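Local coordinates for protein rhizobiales Sp. Pch2 (Marine metagenome, PDB 6PB3) that probably acts as a Trip13/Pch2-like AAA+ ATPase that remodels HORMA-domain proteins and so regulates cGAS-like enzymes in bacteriophage immunity, at residues Leu43-Asn48 and Lys68-Arg73; Glu250-Ala255 and Ala296-Met301. All blocks are in the same frame, centred on the assembly; numbering follows the deposited sequence.

Contact 1: residues Leu43-Asn48 and Lys68-Arg73; sequences LAVLVN and KNVIRR
V45 and L46 meet segment 68-73 from the last turn of helix 33-47, where the shortest polar bond runs from N48 N to A44 O, 2.8 Å. No hydrogen bond crosses to 68-73, and the contact is light, burying 128 Å² in all. V45 points at the other segment, with CG1 anti to the backbone N (chi1 172°). V45 CG1 meets V70 CG1, branch end to branch end, at 4.4 Å. L46 leaves the backbone pointing neither at 68-73 nor from it. Its CG is anti to the carbonyl carbon (chi1 -70°). CD1 continues the extended chain, and the second methyl, CD2, is the one turned to 68-73. L46 CD2 lies 4.3 Å from R73 O, a loose van der Waals approach of a methyl to a backbone carbonyl. The guanidinium end of R73 leads away from 43-48. The backbones are closest at L46 and I71, with L46 CA and I71 CA 7.2 Å apart. L52 of helix 49-59 covers V45, V70 and I71 together. L46 also packs on A198 of strand 197-203 and on P75. A44 and V45 face Y284 of a second subunit. The contact thus joins the end of helix 33-47 to short helix 68-71 and the loop that follows it, beside the central sheet and at a subunit boundary.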
loop_
_atom_site.group_PDB
_atom_site.type_symbol
_atom_site.label_atom_id
_atom_site.label_comp_id
_atom_site.label_asym_id
_atom_site.label_seq_id
_atom_site.Cartn_x
_atom_site.Cartn_y
_atom_site.Cartn_z
ATOM N N LEU A 43 1.427 18.162 -34.155
ATOM C CA LEU A 43 2.671 18.901 -34.334
ATOM C C LEU A 43 2.569 19.883 -35.500
ATOM O O LEU A 43 3.018 21.032 -35.395
ATOM C CB LEU A 43 3.833 17.920 -34.540
ATOM C CG LEU A 43 4.396 17.138 -33.337
ATOM C CD1 LEU A 43 5.204 15.916 -33.794
ATOM C CD2 LEU A 43 5.268 18.050 -32.431
ATOM N N ALA A 44 1.986 19.455 -36.625
ATOM C CA ALA A 44 1.851 20.373 -37.756
ATOM C C ALA A 44 0.995 21.579 -37.376
ATOM O O ALA A 44 1.306 22.726 -37.732
ATOM C CB ALA A 44 1.250 19.636 -38.961
ATOM N N VAL A 45 -0.092 21.334 -36.648
ATOM C CA VAL A 45 -0.957 22.418 -36.205
ATOM C C VAL A 45 -0.215 23.359 -35.260
ATOM O O VAL A 45 -0.353 24.585 -35.352
ATOM C CB VAL A 45 -2.210 21.817 -35.547
ATOM C CG1 VAL A 45 -3.053 22.901 -34.895
ATOM C CG2 VAL A 45 -2.996 21.023 -36.589
ATOM N N LEU A 46 0.582 22.807 -34.339
ATOM C CA LEU A 46 1.264 23.642 -33.353
ATOM C C LEU A 46 2.284 24.565 -34.002
ATOM O O LEU A 46 2.491 25.693 -33.542
ATOM C CB LEU A 46 1.942 22.769 -32.302
ATOM C CG LEU A 46 1.011 22.029 -31.347
ATOM C CD1 LEU A 46 1.831 21.235 -30.333
ATOM C CD2 LEU A 46 0.056 23.017 -30.660
ATOM N N VAL A 47 2.948 24.101 -35.059
ATOM C CA VAL A 47 3.942 24.944 -35.714
ATOM C C VAL A 47 3.330 25.815 -36.796
ATOM O O VAL A 47 3.843 26.901 -37.076
ATOM C CB VAL A 47 5.080 24.094 -36.296
ATOM C CG1 VAL A 47 5.727 23.288 -35.197
ATOM C CG2 VAL A 47 4.566 23.205 -37.415
ATOM N N ASN A 48 2.243 25.371 -37.409
ATOM C CA ASN A 48 1.599 26.111 -38.490
ATOM C C ASN A 48 0.102 26.151 -38.243
ATOM O O ASN A 48 -0.669 25.507 -38.960
ATOM C CB ASN A 48 1.914 25.476 -39.845
ATOM C CG ASN A 48 1.345 26.274 -41.003
ATOM O OD1 ASN A 48 1.348 27.509 -40.983
ATOM N ND2 ASN A 48 0.833 25.570 -42.012
ATOM N N LYS A 68 -11.192 26.734 -32.077
ATOM C CA LYS A 68 -10.774 27.755 -31.123
ATOM C C LYS A 68 -10.065 27.130 -29.931
ATOM O O LYS A 68 -9.077 27.676 -29.430
ATOM C CB LYS A 68 -11.980 28.576 -30.656
ATOM N N ASN A 69 -10.547 25.971 -29.477
ATOM C CA ASN A 69 -9.876 25.291 -28.378
ATOM C C ASN A 69 -8.535 24.709 -28.815
ATOM O O ASN A 69 -7.550 24.812 -28.078
ATOM C CB ASN A 69 -10.784 24.208 -27.785
ATOM C CG ASN A 69 -11.444 23.338 -28.844
ATOM O OD1 ASN A 69 -10.875 23.088 -29.907
ATOM N ND2 ASN A 69 -12.655 22.872 -28.555
ATOM N N VAL A 70 -8.463 24.125 -30.017
ATOM C CA VAL A 70 -7.266 23.375 -30.408
ATOM C C VAL A 70 -6.082 24.307 -30.638
ATOM O O VAL A 70 -4.936 23.968 -30.323
ATOM C CB VAL A 70 -7.545 22.521 -31.660
ATOM C CG1 VAL A 70 -6.272 21.865 -32.142
ATOM C CG2 VAL A 70 -8.580 21.481 -31.370
ATOM N N ILE A 71 -6.329 25.488 -31.192
ATOM C CA ILE A 71 -5.224 26.324 -31.648
ATOM C C ILE A 71 -4.514 26.968 -30.468
ATOM O O ILE A 71 -3.281 26.981 -30.390
ATOM C CB ILE A 71 -5.737 27.377 -32.643
ATOM C CG1 ILE A 71 -5.945 26.735 -34.010
ATOM C CG2 ILE A 71 -4.770 28.543 -32.738
ATOM C CD1 ILE A 71 -6.332 27.726 -35.073
ATOM N N ARG A 72 -5.280 27.497 -29.522
ATOM C CA ARG A 72 -4.713 28.310 -28.451
ATOM C C ARG A 72 -3.960 27.495 -27.397
ATOM O O ARG A 72 -3.488 28.080 -26.415
ATOM C CB ARG A 72 -5.827 29.125 -27.786
ATOM N N ARG A 73 -3.822 26.183 -27.570
ATOM C CA ARG A 73 -3.200 25.362 -26.542
ATOM C C ARG A 73 -1.690 25.589 -26.502
ATOM O O ARG A 73 -1.054 25.740 -27.545
ATOM C CB ARG A 73 -3.456 23.884 -26.801
ATOM C CG ARG A 73 -4.886 23.499 -27.016
ATOM C CD ARG A 73 -5.754 23.863 -25.809
ATOM N NE ARG A 73 -5.140 23.621 -24.501
ATOM C CZ ARG A 73 -5.015 22.425 -23.934
ATOM N NH1 ARG A 73 -5.426 21.333 -24.576
ATOM N NH2 ARG A 73 -4.470 22.322 -22.726
#

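Contact 2: residues Glu250-Ala255 and Ala296-Met301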
loop_
_atom_site.group_PDB
_atom_site.type_symbol
_atom_site.label_atom_id
_atom_site.label_comp_id
_atom_site.label_asym_id
_atom_site.label_seq_id
_atom_site.Cartn_x
_atom_site.Cartn_y
_atom_site.Cartn_z
ATOM N N GLU A 250 -6.422 -14.616 -37.385
ATOM C CA GLU A 250 -7.466 -14.293 -36.419
ATOM C C GLU A 250 -7.305 -15.109 -35.143
ATOM O O GLU A 250 -7.571 -14.612 -34.041
ATOM C CB GLU A 250 -8.843 -14.518 -37.039
ATOM C CG GLU A 250 -9.173 -13.521 -38.126
ATOM C CD GLU A 250 -9.001 -12.084 -37.662
ATOM O OE1 GLU A 250 -9.515 -11.734 -36.575
ATOM O OE2 GLU A 250 -8.341 -11.303 -38.379
ATOM N N GLY A 251 -6.864 -16.362 -35.270
ATOM C CA GLY A 251 -6.560 -17.150 -34.085
ATOM C C GLY A 251 -5.490 -16.512 -33.219
ATOM O O GLY A 251 -5.604 -16.482 -31.993
ATOM N N LEU A 252 -4.444 -15.974 -33.846
ATOM C CA LEU A 252 -3.393 -15.318 -33.075
ATOM C C LEU A 252 -3.858 -13.981 -32.521
ATOM O O LEU A 252 -3.415 -13.569 -31.447
ATOM C CB LEU A 252 -2.150 -15.114 -33.938
ATOM C CG LEU A 252 -1.331 -16.317 -34.374
ATOM C CD1 LEU A 252 -0.349 -15.900 -35.466
ATOM C CD2 LEU A 252 -0.589 -16.882 -33.169
ATOM N N VAL A 253 -4.742 -13.293 -33.241
ATOM C CA VAL A 253 -5.375 -12.092 -32.704
ATOM C C VAL A 253 -6.184 -12.434 -31.458
ATOM O O VAL A 253 -6.110 -11.751 -30.429
ATOM C CB VAL A 253 -6.261 -11.435 -33.776
ATOM C CG1 VAL A 253 -7.118 -10.335 -33.144
ATOM C CG2 VAL A 253 -5.413 -10.887 -34.898
ATOM N N ALA A 254 -6.961 -13.509 -31.532
ATOM C CA ALA A 254 -7.763 -13.917 -30.385
ATOM C C ALA A 254 -6.884 -14.402 -29.238
ATOM O O ALA A 254 -7.164 -14.111 -28.068
ATOM C CB ALA A 254 -8.765 -14.999 -30.798
ATOM N N ALA A 255 -5.814 -15.136 -29.553
ATOM C CA ALA A 255 -4.950 -15.659 -28.504
ATOM C C ALA A 255 -4.189 -14.559 -27.783
ATOM O O ALA A 255 -3.736 -14.775 -26.656
ATOM C CB ALA A 255 -3.968 -16.677 -29.088
ATOM N N ALA A 296 0.217 -22.188 -30.617
ATOM C CA ALA A 296 0.553 -22.808 -29.340
ATOM C C ALA A 296 1.448 -21.892 -28.516
ATOM O O ALA A 296 1.291 -21.793 -27.293
ATOM C CB ALA A 296 1.217 -24.171 -29.570
ATOM N N ILE A 297 2.370 -21.187 -29.172
ATOM C CA ILE A 297 3.228 -20.254 -28.452
ATOM C C ILE A 297 2.403 -19.097 -27.892
ATOM O O ILE A 297 2.527 -18.738 -26.716
ATOM C CB ILE A 297 4.357 -19.750 -29.366
ATOM C CG1 ILE A 297 5.334 -20.892 -29.673
ATOM C CG2 ILE A 297 5.061 -18.588 -28.713
ATOM C CD1 ILE A 297 6.317 -20.589 -30.791
ATOM N N ALA A 298 1.538 -18.504 -28.722
ATOM C CA ALA A 298 0.746 -17.363 -28.266
ATOM C C ALA A 298 -0.139 -17.739 -27.081
ATOM O O ALA A 298 -0.307 -16.949 -26.147
ATOM C CB ALA A 298 -0.113 -16.818 -29.408
ATOM N N GLN A 299 -0.701 -18.950 -27.100
ATOM C CA GLN A 299 -1.665 -19.337 -26.076
ATOM C C GLN A 299 -0.978 -19.658 -24.754
ATOM O O GLN A 299 -1.492 -19.313 -23.682
ATOM C CB GLN A 299 -2.491 -20.528 -26.563
ATOM C CG GLN A 299 -3.384 -20.232 -27.764
ATOM C CD GLN A 299 -4.352 -21.370 -28.046
ATOM O OE1 GLN A 299 -4.141 -22.503 -27.601
ATOM N NE2 GLN A 299 -5.424 -21.073 -28.775
ATOM N N ALA A 300 0.178 -20.326 -24.807
ATOM C CA ALA A 300 0.925 -20.620 -23.591
ATOM C C ALA A 300 1.556 -19.375 -22.990
ATOM O O ALA A 300 1.910 -19.382 -21.807
ATOM C CB ALA A 300 2.011 -21.659 -23.880
HETATM N N MSE A 301 1.688 -18.305 -23.763
HETATM C CA MSE A 301 2.366 -17.129 -23.282
HETATM C C MSE A 301 1.374 -16.234 -22.529
HETATM O O MSE A 301 0.306 -15.902 -23.051
HETATM C CB MSE A 301 3.010 -16.403 -24.467
HETATM C CG MSE A 301 3.732 -15.126 -24.122
HETATM SE SE MSE A 301 4.415 -14.316 -25.776
HETATM C CE MSE A 301 5.853 -15.640 -26.137
#
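A298 CB is the tight point between helices 246-255 and 291-300. L252 CD2 lies 3.8 Å from A298 CB, and A255 CB lies 3.9 Å from A298 CB. A298 and A255 both direct their methyls at the opposing helix. L252 leaves its helix alongside the interface, with CG beside the backbone N and anti to the carbonyl carbon (chi1 -69°), and CD2 then turns in to A298. L252 also packs on I235 and L239 of helix 228-239, so it joins three helices. The two short segments run almost parallel, 12° apart, with axes 9.2 Å from each other at closest approach. Alanine methyls fill most of this interface. The four helices 228-239, 246-255, 268-283 and 291-300 fit the C-terminal helical lid of an AAA+ ATPase, and this contact pairs the second of them with the last. The solvent side is looser. There Q299 lays only its CG against the contact, with Q299 CG 3.8 Å from A255 CB. Beyond CG the Q299 chain is extended, and its amide makes no bond to 250-255. This residue is exposed and touches a crystal neighbour. No hydrogen bond crosses between the segments. L252 O and V253 O both bond T256 OG1, and V253 O also bonds R231 NH2 of helix 228-239. I297 and selenomethionine M301 turn instead to helix 268-283 and to R38 of a third subunit.

In the fold
Contacts 1 and 2 lie on opposite sides of the chain's centre. Their centres are 42 Å apart and their nearest atoms about 29 Å. They follow in series along the chain. The centre of contact 1, beside the ATPase sheet, is about 17 Å, and that of contact 2, in the helical lid, about 27 Å, from the centre of the chain. Segment 68-73 leads into strand 76-81, which with helix 87-93 frames the probable Walker A loop. Both contacts border other subunits of the six-chain assembly. Contact 1 faces Y284 and Q273 of a second subunit, while contact 2 faces R38, on helix 33-47 of a third. Lid and helix 33-47 regions therefore meet between subunits.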